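Local coordinates for flavodoxin (Aquifex aeolicus, PDB 2ARK), which probably serves as a low-potential electron donor to redox enzymes, using FMN as its cofactor, at residues Asn17-Met21 against Ala139-Pro145; Ile86-Cys92 against Phe118-Phe123; Thr126-Lys131 against Pro183-Val187. The contacts are given in a common frame with arbitrary orientation. Residue numbers count along the deposited sequence, not the author numbering.

Interaction 1: Asn17-Met21 against Ala139-Pro145. With PO4 (phosphate ion), chain G.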
loop_
_atom_site.group_PDB
_atom_site.type_symbol
_atom_site.label_atom_id
_atom_site.label_comp_id
_atom_site.label_asym_id
_atom_site.label_seq_id
_atom_site.Cartn_x
_atom_site.Cartn_y
_atom_site.Cartn_z
ATOM N N ASN A 17 18.831 6.110 -14.686
ATOM C CA ASN A 17 18.501 7.080 -13.654
ATOM C C ASN A 17 18.648 6.471 -12.292
ATOM O O ASN A 17 19.302 7.069 -11.430
ATOM C CB ASN A 17 17.106 7.635 -13.861
ATOM C CG ASN A 17 16.999 8.464 -15.124
ATOM O OD1 ASN A 17 17.964 9.111 -15.552
ATOM N ND2 ASN A 17 15.824 8.444 -15.740
ATOM N N THR A 18 18.073 5.273 -12.098
ATOM C CA THR A 18 18.196 4.549 -10.841
ATOM C C THR A 18 19.656 4.146 -10.537
ATOM O O THR A 18 20.028 4.114 -9.349
ATOM C CB THR A 18 17.200 3.350 -10.735
ATOM O OG1 THR A 18 15.894 3.820 -11.097
ATOM C CG2 THR A 18 17.122 2.779 -9.288
ATOM N N LYS A 19 20.476 3.902 -11.583
ATOM C CA LYS A 19 21.923 3.696 -11.415
ATOM C C LYS A 19 22.587 4.947 -10.837
ATOM O O LYS A 19 23.373 4.846 -9.913
ATOM C CB LYS A 19 22.643 3.249 -12.719
ATOM C CG LYS A 19 24.072 2.587 -12.466
ATOM C CD LYS A 19 25.099 2.798 -13.565
ATOM C CE LYS A 19 26.397 1.996 -13.347
ATOM N NZ LYS A 19 27.090 1.522 -14.668
ATOM N N LYS A 20 22.276 6.121 -11.363
ATOM C CA LYS A 20 22.791 7.370 -10.804
ATOM C C LYS A 20 22.349 7.567 -9.332
ATOM O O LYS A 20 23.174 7.916 -8.482
ATOM C CB LYS A 20 22.424 8.568 -11.694
ATOM C CG LYS A 20 23.386 8.770 -12.892
ATOM C CD LYS A 20 23.219 7.666 -13.967
ATOM C CE LYS A 20 24.553 7.193 -14.679
ATOM N NZ LYS A 20 24.394 5.850 -15.405
HETATM N N MSE A 21 21.076 7.290 -9.020
HETATM C CA MSE A 21 20.633 7.247 -7.615
HETATM C C MSE A 21 21.432 6.268 -6.778
HETATM O O MSE A 21 21.803 6.588 -5.672
HETATM C CB MSE A 21 19.169 6.862 -7.487
HETATM C CG MSE A 21 18.212 7.775 -8.195
HETATM SE SE MSE A 21 16.360 7.238 -7.871
HETATM C CE MSE A 21 16.103 8.034 -6.033
ATOM N N ALA A 139 14.333 7.123 -1.000
ATOM C CA ALA A 139 14.724 8.200 -1.904
ATOM C C ALA A 139 13.947 8.085 -3.230
ATOM O O ALA A 139 13.896 7.033 -3.826
ATOM C CB ALA A 139 16.254 8.212 -2.114
ATOM N N VAL A 140 13.301 9.164 -3.661
ATOM C CA VAL A 140 12.517 9.173 -4.907
ATOM C C VAL A 140 12.892 10.431 -5.738
ATOM O O VAL A 140 13.182 11.499 -5.172
ATOM C CB VAL A 140 10.954 9.106 -4.631
ATOM C CG1 VAL A 140 10.552 7.771 -3.942
ATOM C CG2 VAL A 140 10.468 10.325 -3.774
ATOM N N VAL A 141 12.897 10.288 -7.065
ATOM C CA VAL A 141 13.220 11.361 -7.993
ATOM C C VAL A 141 12.395 11.138 -9.259
ATOM O O VAL A 141 12.024 10.001 -9.571
ATOM C CB VAL A 141 14.769 11.383 -8.355
ATOM C CG1 VAL A 141 15.053 12.461 -9.373
ATOM C CG2 VAL A 141 15.660 11.633 -7.096
ATOM N N ALA A 142 12.071 12.200 -9.988
ATOM C CA ALA A 142 11.571 12.003 -11.331
ATOM C C ALA A 142 12.738 12.175 -12.316
ATOM O O ALA A 142 13.433 13.207 -12.306
ATOM C CB ALA A 142 10.430 12.937 -11.635
ATOM N N GLY A 143 12.979 11.157 -13.136
ATOM C CA GLY A 143 14.142 11.146 -14.027
ATOM C C GLY A 143 15.474 10.985 -13.301
ATOM O O GLY A 143 15.569 10.288 -12.287
ATOM N N GLU A 144 16.511 11.646 -13.818
ATOM C CA GLU A 144 17.839 11.589 -13.216
ATOM C C GLU A 144 17.977 12.542 -11.987
ATOM O O GLU A 144 17.461 13.659 -12.007
ATOM C CB GLU A 144 18.905 11.879 -14.285
ATOM C CG GLU A 144 20.329 12.005 -13.750
ATOM C CD GLU A 144 21.340 12.496 -14.784
ATOM O OE1 GLU A 144 20.949 13.037 -15.854
ATOM O OE2 GLU A 144 22.552 12.330 -14.522
ATOM N N PRO A 145 18.693 12.102 -10.927
ATOM C CA PRO A 145 18.931 13.034 -9.807
ATOM C C PRO A 145 19.859 14.151 -10.258
ATOM O O PRO A 145 21.066 13.931 -10.392
ATOM C CB PRO A 145 19.623 12.170 -8.732
ATOM C CG PRO A 145 19.848 10.800 -9.352
ATOM C CD PRO A 145 19.307 10.765 -10.726
HETATM P P PO4 G . 15.928 4.013 -14.569
HETATM O O1 PO4 G . 14.723 4.853 -14.218
HETATM O O2 PO4 G . 15.553 3.049 -15.621
HETATM O O3 PO4 G . 17.008 4.829 -15.178
HETATM O O4 PO4 G . 16.418 3.241 -13.411
#
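The first turn of helix 17-30 packs on strand 139-142 and the loop after it, with the short axes 10.1 Å apart at 140°. Met21, present as selenomethionine, bridges the gap: its chi angles (m, t, p) carry CE to 3.8 Å from Val141 CG2 and 3.9 Å from Ala139 CB, while its CG lies 3.6 Å from Pro145 CG. The backbone places Asn17 CB 3.4 Å from Gly143 O, and chi1 m (-66°) with chi2 -31° brings its OD1 to 3.2 Å from Glu144 CB. OD1 is also 3.4 Å from Glu144 N, but the angle is too poor for a hydrogen bond. Gly143 turns the chain here at a positive phi of 70°. Thr18 points away from the strand; with chi1 near -49° its OG1 comes 2.4 Å from phosphate O4, a very short hydrogen bond, and Thr18 N donates to the same O4 at 2.9 Å. Thr15 N also binds this ion. In flavodoxins the loop and helix start after the first strand cradle the FMN phosphate, so the ion probably occupies that subsite. The segments thus meet by van der Waals packing of Met21, Asn17 and Pro145, without mutual hydrogen bonds, while Thr18 N and OG1 bind the anion.

Interaction 2: Ile86-Cys92 against Phe118-Phe123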
loop_
_atom_site.group_PDB
_atom_site.type_symbol
_atom_site.label_atom_id
_atom_site.label_comp_id
_atom_site.label_asym_id
_atom_site.label_seq_id
_atom_site.Cartn_x
_atom_site.Cartn_y
_atom_site.Cartn_z
ATOM N N ILE A 86 17.145 -15.399 6.994
ATOM C CA ILE A 86 17.909 -14.151 6.960
ATOM C C ILE A 86 17.172 -12.978 7.596
ATOM O O ILE A 86 17.436 -11.846 7.243
ATOM C CB ILE A 86 18.426 -13.763 5.522
ATOM C CG1 ILE A 86 17.277 -13.669 4.524
ATOM C CG2 ILE A 86 19.484 -14.752 5.048
ATOM C CD1 ILE A 86 17.662 -13.124 3.198
ATOM N N ASP A 87 16.268 -13.261 8.539
ATOM C CA ASP A 87 15.491 -12.236 9.239
ATOM C C ASP A 87 16.372 -11.243 9.966
ATOM O O ASP A 87 17.436 -11.604 10.456
ATOM C CB ASP A 87 14.571 -12.874 10.269
ATOM C CG ASP A 87 13.530 -13.808 9.655
ATOM O OD1 ASP A 87 13.911 -14.774 8.958
ATOM O OD2 ASP A 87 12.328 -13.580 9.900
ATOM N N GLY A 88 15.921 -9.990 10.040
ATOM C CA GLY A 88 16.612 -8.984 10.846
ATOM C C GLY A 88 17.736 -8.237 10.143
ATOM O O GLY A 88 18.498 -7.519 10.788
ATOM N N LYS A 89 17.859 -8.412 8.827
ATOM C CA LYS A 89 18.666 -7.493 8.037
ATOM C C LYS A 89 17.902 -6.199 8.006
ATOM O O LYS A 89 16.684 -6.208 8.199
ATOM C CB LYS A 89 18.950 -8.015 6.622
ATOM C CG LYS A 89 20.088 -8.996 6.600
ATOM C CD LYS A 89 20.287 -9.634 5.246
ATOM C CE LYS A 89 20.973 -10.981 5.435
ATOM N NZ LYS A 89 22.280 -10.835 6.118
ATOM N N ILE A 90 18.622 -5.097 7.805
ATOM C CA ILE A 90 18.053 -3.760 7.761
ATOM C C ILE A 90 18.054 -3.320 6.305
ATOM O O ILE A 90 19.067 -3.489 5.614
ATOM C CB ILE A 90 18.868 -2.782 8.649
ATOM C CG1 ILE A 90 18.788 -3.233 10.115
ATOM C CG2 ILE A 90 18.363 -1.355 8.500
ATOM C CD1 ILE A 90 19.763 -2.579 11.041
ATOM N N ALA A 91 16.915 -2.798 5.829
ATOM C CA ALA A 91 16.746 -2.441 4.414
ATOM C C ALA A 91 15.893 -1.197 4.212
ATOM O O ALA A 91 15.097 -0.837 5.071
ATOM C CB ALA A 91 16.156 -3.604 3.626
ATOM N N CYS A 92 16.109 -0.538 3.071
ATOM C CA CYS A 92 15.305 0.594 2.569
ATOM C C CYS A 92 15.232 0.496 1.034
ATOM O O CYS A 92 15.774 -0.453 0.459
ATOM C CB CYS A 92 15.939 1.906 2.993
ATOM S SG CYS A 92 17.678 2.071 2.455
ATOM N N PHE A 118 10.756 -10.884 3.858
ATOM C CA PHE A 118 11.921 -11.659 4.267
ATOM C C PHE A 118 12.283 -11.455 5.737
ATOM O O PHE A 118 13.341 -11.906 6.176
ATOM C CB PHE A 118 13.130 -11.312 3.392
ATOM C CG PHE A 118 13.172 -12.049 2.079
ATOM C CD1 PHE A 118 12.500 -11.553 0.960
ATOM C CD2 PHE A 118 13.901 -13.232 1.961
ATOM C CE1 PHE A 118 12.548 -12.218 -0.268
ATOM C CE2 PHE A 118 13.958 -13.926 0.745
ATOM C CZ PHE A 118 13.279 -13.400 -0.382
ATOM N N GLY A 119 11.426 -10.766 6.484
ATOM C CA GLY A 119 11.625 -10.566 7.877
ATOM C C GLY A 119 12.639 -9.489 8.190
ATOM O O GLY A 119 13.127 -9.409 9.331
ATOM N N PHE A 120 12.963 -8.663 7.189
ATOM C CA PHE A 120 13.861 -7.521 7.380
ATOM C C PHE A 120 13.179 -6.403 8.173
ATOM O O PHE A 120 11.953 -6.277 8.178
ATOM C CB PHE A 120 14.332 -6.954 6.032
ATOM C CG PHE A 120 15.104 -7.928 5.175
ATOM C CD1 PHE A 120 15.547 -9.154 5.680
ATOM C CD2 PHE A 120 15.432 -7.580 3.871
ATOM C CE1 PHE A 120 16.286 -10.024 4.904
ATOM C CE2 PHE A 120 16.183 -8.425 3.057
ATOM C CZ PHE A 120 16.612 -9.668 3.569
ATOM N N LEU A 121 13.995 -5.608 8.856
ATOM C CA LEU A 121 13.561 -4.369 9.496
ATOM C C LEU A 121 13.749 -3.279 8.438
ATOM O O LEU A 121 14.888 -3.060 7.975
ATOM C CB LEU A 121 14.436 -4.048 10.709
ATOM C CG LEU A 121 14.399 -4.672 12.113
ATOM C CD1 LEU A 121 13.314 -4.026 12.940
ATOM C CD2 LEU A 121 14.266 -6.213 12.151
ATOM N N VAL A 122 12.652 -2.618 8.039
ATOM C CA VAL A 122 12.691 -1.580 7.003
ATOM C C VAL A 122 12.332 -0.183 7.513
ATOM O O VAL A 122 11.675 -0.005 8.538
ATOM C CB VAL A 122 11.818 -1.965 5.779
ATOM C CG1 VAL A 122 12.142 -3.413 5.316
ATOM C CG2 VAL A 122 10.326 -1.831 6.112
ATOM N N PHE A 123 12.777 0.821 6.780
ATOM C CA PHE A 123 12.641 2.200 7.234
ATOM C C PHE A 123 12.655 3.161 6.010
ATOM O O PHE A 123 13.094 2.796 4.906
ATOM C CB PHE A 123 13.806 2.540 8.205
ATOM C CG PHE A 123 15.136 2.600 7.521
ATOM C CD1 PHE A 123 15.870 1.436 7.270
ATOM C CD2 PHE A 123 15.648 3.810 7.060
ATOM C CE1 PHE A 123 17.116 1.501 6.608
ATOM C CE2 PHE A 123 16.877 3.864 6.390
ATOM C CZ PHE A 123 17.588 2.710 6.152
HETATM O O HOH W 1 14.149 -14.627 6.315
#
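Four backbone hydrogen bonds join the segments: Leu121 N to Lys89 O (2.8 Å, 152°), Gly88 N to Gly119 O (2.9 Å, 154°), Ala91 N to Leu121 O (3.0 Å, 157°) and a weak one from Phe123 N to Ala91 O (3.3 Å, 136°). Parallel bridges pair Ile90 with Leu121 and Ala91 with Val122, so strands 90-97 and 121-128 are the two parallel strands of a beta-alpha-beta unit connected through helix 104-117. At the strand entrance a water accepts from Ile86 N and donates to Asp87 OD1 (2.7 Å) and Phe118 O (2.8 Å); Asp87 OD2 bonds Thr126 of a neighbouring subunit. An ideal CB on Gly119 would fall 2.2 Å from Asp87 OD2, so the close approach depends on a glycine. Around this frame lie aromatic rings. Lys89 CB sits over the Phe120 face, 3.9 Å from the centroid, and Ile86 CD1 is 3.6 Å from Phe120 CZ. Further along, Cys92 CB makes a second CH-pi contact, 3.9 Å from the Phe123 centroid, with Ile90 CG2 3.6 Å from Phe123 CE1. Backbone bonds therefore set the register of strand 121-128, at the edge of the chain's sheet, against strand 90-97, while apolar side chains and ring faces exclude solvent around them.

Interaction 3: Thr126-Lys131 against Pro183-Val187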
loop_
_atom_site.group_PDB
_atom_site.type_symbol
_atom_site.label_atom_id
_atom_site.label_comp_id
_atom_site.label_asym_id
_atom_site.label_seq_id
_atom_site.Cartn_x
_atom_site.Cartn_y
_atom_site.Cartn_z
ATOM N N THR A 126 13.186 10.677 7.772
ATOM C CA THR A 126 12.447 11.903 8.117
ATOM C C THR A 126 13.118 13.169 7.589
ATOM O O THR A 126 12.447 14.147 7.270
ATOM C CB THR A 126 12.318 12.054 9.631
ATOM O OG1 THR A 126 13.583 11.792 10.227
ATOM C CG2 THR A 126 11.274 11.072 10.206
ATOM N N ASP A 127 14.445 13.149 7.521
ATOM C CA ASP A 127 15.238 14.313 7.094
ATOM C C ASP A 127 14.648 15.073 5.917
ATOM O O ASP A 127 14.247 14.485 4.921
ATOM C CB ASP A 127 16.670 13.901 6.724
ATOM C CG ASP A 127 17.383 13.247 7.862
ATOM O OD1 ASP A 127 16.688 12.803 8.822
ATOM O OD2 ASP A 127 18.630 13.197 7.803
ATOM N N TYR A 128 14.595 16.395 6.069
ATOM C CA TYR A 128 14.398 17.272 4.936
ATOM C C TYR A 128 15.743 17.758 4.438
ATOM O O TYR A 128 16.554 18.357 5.151
ATOM C CB TYR A 128 13.526 18.443 5.272
ATOM C CG TYR A 128 12.066 18.184 5.117
ATOM C CD1 TYR A 128 11.402 17.260 5.946
ATOM C CD2 TYR A 128 11.317 18.903 4.179
ATOM C CE1 TYR A 128 10.017 17.041 5.829
ATOM C CE2 TYR A 128 9.939 18.714 4.062
ATOM C CZ TYR A 128 9.302 17.777 4.889
ATOM O OH TYR A 128 7.954 17.605 4.775
ATOM N N VAL A 129 15.936 17.499 3.174
ATOM C CA VAL A 129 17.195 17.579 2.545
ATOM C C VAL A 129 17.068 18.817 1.649
ATOM O O VAL A 129 18.039 19.372 1.150
ATOM C CB VAL A 129 17.355 16.213 1.866
ATOM C CG1 VAL A 129 17.325 16.271 0.351
ATOM C CG2 VAL A 129 18.455 15.382 2.523
ATOM N N GLY A 130 15.832 19.269 1.513
ATOM C CA GLY A 130 15.489 20.529 0.863
ATOM C C GLY A 130 14.222 21.041 1.527
ATOM O O GLY A 130 13.511 20.292 2.194
ATOM N N LYS A 131 13.933 22.317 1.336
ATOM C CA LYS A 131 12.831 22.993 2.025
ATOM C C LYS A 131 11.516 22.222 1.842
ATOM O O LYS A 131 10.719 22.116 2.776
ATOM C CB LYS A 131 12.712 24.415 1.487
ATOM C CG LYS A 131 12.082 25.410 2.403
ATOM C CD LYS A 131 12.368 26.805 1.822
ATOM C CE LYS A 131 12.523 27.881 2.902
ATOM N NZ LYS A 131 13.291 29.000 2.350
ATOM N N PRO A 183 20.467 19.269 14.136
ATOM C CA PRO A 183 19.676 20.281 13.412
ATOM C C PRO A 183 19.862 20.302 11.871
ATOM O O PRO A 183 18.962 20.746 11.156
ATOM C CB PRO A 183 20.106 21.606 14.058
ATOM C CG PRO A 183 21.454 21.341 14.630
ATOM C CD PRO A 183 21.508 19.879 14.988
ATOM N N ALA A 184 21.000 19.825 11.372
ATOM C CA ALA A 184 21.240 19.732 9.929
ATOM C C ALA A 184 20.268 18.800 9.161
ATOM O O ALA A 184 20.157 18.898 7.933
ATOM C CB ALA A 184 22.682 19.319 9.654
ATOM N N ARG A 185 19.579 17.901 9.867
ATOM C CA ARG A 185 18.653 16.953 9.237
ATOM C C ARG A 185 17.419 17.639 8.635
ATOM O O ARG A 185 16.660 17.037 7.873
ATOM C CB ARG A 185 18.228 15.874 10.236
ATOM C CG ARG A 185 19.312 14.884 10.595
ATOM C CD ARG A 185 18.891 14.058 11.776
ATOM N NE ARG A 185 17.587 13.436 11.517
ATOM C CZ ARG A 185 16.624 13.217 12.414
ATOM N NH1 ARG A 185 15.502 12.654 11.992
ATOM N NH2 ARG A 185 16.754 13.562 13.703
ATOM N N PHE A 186 17.218 18.902 8.983
ATOM C CA PHE A 186 16.033 19.645 8.547
ATOM C C PHE A 186 16.390 21.016 8.005
ATOM O O PHE A 186 16.690 21.945 8.757
ATOM C CB PHE A 186 14.990 19.692 9.674
ATOM C CG PHE A 186 14.575 18.328 10.114
ATOM C CD1 PHE A 186 15.167 17.729 11.238
ATOM C CD2 PHE A 186 13.658 17.600 9.355
ATOM C CE1 PHE A 186 14.821 16.433 11.622
ATOM C CE2 PHE A 186 13.314 16.318 9.724
ATOM C CZ PHE A 186 13.899 15.725 10.861
ATOM N N VAL A 187 16.370 21.099 6.676
ATOM C CA VAL A 187 16.681 22.310 5.945
ATOM C C VAL A 187 15.592 23.377 6.094
ATOM O O VAL A 187 15.890 24.536 6.419
ATOM C CB VAL A 187 16.892 21.998 4.466
ATOM C CG1 VAL A 187 16.686 23.259 3.619
ATOM C CG2 VAL A 187 18.289 21.420 4.249
HETATM O O HOH W 2 19.040 17.717 5.878
#
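The C-terminal tail of this flavodoxin-like fold docks on the end of strand 121-128 and on the classic beta bulge that Val129 and Gly130 form against strand 133-135. A single backbone bridge, Tyr128 with Phe186 (CA atoms 4.6 Å apart), fixes the register. Its better bond runs from Val187 N to Tyr128 O (3.1 Å, 154°); Tyr128 N meets Arg185 O at 2.8 Å but only 120°, hence weakly. Tyr128 O takes a second donor, a water at 2.7 Å that also donates to Ala184 O at 2.6 Å, so this carbonyl is doubly satisfied. The side-chain polar groups follow a similar sharing scheme. Arg185 NE donates to Asp127 OD1 (2.9 Å, 167°) in a salt bridge, and Arg185 NH1 reaches Thr126 OG1 at 2.7 Å, though 122° makes that bond weak. Asp127 OD2 is left to Arg156 and Arg160 on helix 148-168, while Arg185 NH2 donates to Ile179 O. A neighbouring subunit completes the set: its Asp87 takes a salt bridge from Arg185 and hydrogen-bonds Thr126 OG1, placing the tail at a subunit interface. Packing adds to this: Tyr128 CD1 lies 4.1 Å from Phe186 CD2, and Val187 is the residue most covered by the other segment (80 Å²). At Val187, the last modelled residue, CG1 rests 3.7 Å from Lys131 N.

In the fold
All three contacts reach the same parallel sheet but at separate places. Interactions 1 and 2 lie on opposite sides of the chain's centre, their centres 23 Å apart and nearest atoms about 7 Å; interaction 2 is nested within the loop that interaction 1 closes. Interaction 1 alone holds the phosphate, which probably marks part of the FMN site. Interactions 2 and 3 share strand 121-128, yet their centres are 25 Å apart. They meet across subunits: Asp87 from interaction 2 of one copy pairs with Thr126 and Arg185 from interaction 3 of another. Interactions 1 and 3 have centres 19 Å apart, and their segments alternate along the chain.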